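Local coordinates for protein MamA (Candidatus Magnetobacterium bavaricum, PDB 3VTX) that is a tetratricopeptide-repeat (TPR) protein, an all-helical solenoid of a family whose members generally serve as scaffolds for protein-protein interaction, at residues Thr48-Gly53 and Gly80-Met85. Residues are numbered along the deposited sequence; the frame is centred on the assembly and turned at random.
Sequences TYMDIG and GSANFM
In this TPR solenoid, the C-terminal ends of helices 39-51 and 73-85 meet through Met50, which reaches across to Ala82 and Met85. CA of Met50 and CA of Ala82 lie 7.8 Å apart. The Met50 chain bends at both chi2 (-60°) and chi3 (-74°), a shape that lays its thioether against helix 73-85. SD of Met50 rests 3.9 Å from CB of Ala82, and CE of Met50 also borders that methyl. One turn further on, the Met85 chain runs extended beyond CG and slants across the end of Met50. The two CE methyls are 3.4 Å apart, tighter than usual for carbons, while Met50 CE stays 3.9 Å from Met85 SD. No hydrogen bond joins the segments, so the contact is purely apolar, with Ala82 buried and Met85 at the exposed margin. Just beyond Met50, a Schellman motif with Gly53 at positive phi ends the first helix, Gly53 N bonding to Met50 O at 3.1 Å. Helix 55-68 packs against both partners, Ala58 touching Met50 and Ile59 touching Ala82. Away from this junction, Thr48 and Tyr49 pack on helix 21-34, whereas Ser81 and Phe84 meet helix 107-119.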
loop_
_atom_site.group_PDB
_atom_site.type_symbol
_atom_site.label_atom_id
_atom_site.label_comp_id
_atom_site.label_asym_id
_atom_site.label_seq_id
_atom_site.Cartn_x
_atom_site.Cartn_y
_atom_site.Cartn_z
ATOM N N THR A 48 3.687 9.430 9.077
ATOM C CA THR A 48 3.228 9.563 10.451
ATOM C C THR A 48 1.694 9.608 10.484
ATOM O O THR A 48 1.102 8.939 11.305
ATOM C CB THR A 48 3.817 10.725 11.158
ATOM O OG1 THR A 48 5.260 10.661 11.074
ATOM C CG2 THR A 48 3.374 10.800 12.631
ATOM N N TYR A 49 1.087 10.380 9.587
ATOM C CA TYR A 49 -0.335 10.413 9.532
ATOM C C TYR A 49 -0.883 9.045 9.116
ATOM O O TYR A 49 -1.936 8.642 9.557
ATOM C CB TYR A 49 -0.823 11.563 8.618
ATOM C CG TYR A 49 -0.897 12.927 9.285
ATOM C CD1 TYR A 49 -1.738 13.138 10.396
ATOM C CD2 TYR A 49 -0.188 14.011 8.777
ATOM C CE1 TYR A 49 -1.926 14.377 10.940
ATOM C CE2 TYR A 49 -0.305 15.274 9.376
ATOM C CZ TYR A 49 -1.160 15.436 10.464
ATOM O OH TYR A 49 -1.293 16.686 10.995
ATOM N N MET A 50 -0.196 8.305 8.247
ATOM C CA MET A 50 -0.683 6.958 7.874
ATOM C C MET A 50 -0.616 6.037 9.086
ATOM O O MET A 50 -1.539 5.247 9.262
ATOM C CB MET A 50 0.120 6.373 6.713
ATOM C CG MET A 50 -0.036 7.119 5.402
ATOM S SD MET A 50 -1.693 7.210 4.742
ATOM C CE MET A 50 -1.889 5.458 4.123
ATOM N N ASP A 51 0.409 6.184 9.911
ATOM C CA ASP A 51 0.606 5.373 11.126
ATOM C C ASP A 51 -0.591 5.480 12.074
ATOM O O ASP A 51 -0.991 4.508 12.740
ATOM C CB ASP A 51 1.880 5.766 11.879
ATOM C CG ASP A 51 3.186 5.230 11.266
ATOM O OD1 ASP A 51 3.167 4.299 10.437
ATOM O OD2 ASP A 51 4.222 5.818 11.682
ATOM N N ILE A 52 -1.182 6.664 12.139
ATOM C CA ILE A 52 -2.330 6.835 13.003
ATOM C C ILE A 52 -3.690 6.809 12.335
ATOM O O ILE A 52 -4.718 7.072 12.969
ATOM C CB ILE A 52 -2.134 8.026 13.852
ATOM C CG1 ILE A 52 -1.913 9.233 12.970
ATOM C CG2 ILE A 52 -0.900 7.753 14.739
ATOM C CD1 ILE A 52 -1.734 10.413 13.657
ATOM N N GLY A 53 -3.725 6.380 11.094
ATOM C CA GLY A 53 -4.906 6.100 10.375
ATOM C C GLY A 53 -5.623 7.334 9.862
ATOM O O GLY A 53 -6.799 7.361 9.787
ATOM N N GLY A 80 -1.152 6.437 -3.379
ATOM C CA GLY A 80 -2.272 5.677 -3.992
ATOM C C GLY A 80 -3.051 4.820 -3.008
ATOM O O GLY A 80 -4.276 4.768 -3.062
ATOM N N SER A 81 -2.346 4.183 -2.095
ATOM C CA SER A 81 -2.991 3.456 -0.971
ATOM C C SER A 81 -3.922 4.353 -0.150
ATOM O O SER A 81 -5.057 3.982 0.183
ATOM C CB SER A 81 -1.945 2.764 -0.075
ATOM O OG SER A 81 -1.227 1.753 -0.740
ATOM N N ALA A 82 -3.456 5.545 0.162
ATOM C CA ALA A 82 -4.249 6.514 0.916
ATOM C C ALA A 82 -5.488 6.961 0.165
ATOM O O ALA A 82 -6.589 7.150 0.737
ATOM C CB ALA A 82 -3.353 7.768 1.241
ATOM N N ASN A 83 -5.316 7.187 -1.133
ATOM C CA ASN A 83 -6.429 7.590 -1.989
ATOM C C ASN A 83 -7.487 6.506 -2.009
ATOM O O ASN A 83 -8.688 6.811 -1.972
ATOM C CB ASN A 83 -5.862 7.941 -3.379
ATOM C CG ASN A 83 -5.389 9.375 -3.463
ATOM O OD1 ASN A 83 -6.140 10.294 -3.100
ATOM N ND2 ASN A 83 -4.343 9.562 -4.231
ATOM N N PHE A 84 -7.084 5.240 -2.020
ATOM C CA PHE A 84 -8.083 4.150 -1.948
ATOM C C PHE A 84 -8.808 4.227 -0.594
ATOM O O PHE A 84 -10.019 4.066 -0.526
ATOM C CB PHE A 84 -7.406 2.834 -2.117
ATOM C CG PHE A 84 -8.294 1.609 -2.151
ATOM C CD1 PHE A 84 -9.507 1.591 -2.828
ATOM C CD2 PHE A 84 -7.797 0.406 -1.623
ATOM C CE1 PHE A 84 -10.218 0.434 -2.902
ATOM C CE2 PHE A 84 -8.569 -0.747 -1.697
ATOM C CZ PHE A 84 -9.739 -0.713 -2.341
ATOM N N MET A 85 -8.078 4.524 0.484
ATOM C CA MET A 85 -8.707 4.617 1.816
ATOM C C MET A 85 -9.749 5.715 1.893
ATOM O O MET A 85 -10.702 5.601 2.687
ATOM C CB MET A 85 -7.656 4.818 2.924
ATOM C CG MET A 85 -6.743 3.627 3.098
ATOM S SD MET A 85 -5.490 3.994 4.297
ATOM C CE MET A 85 -4.134 2.939 3.775
#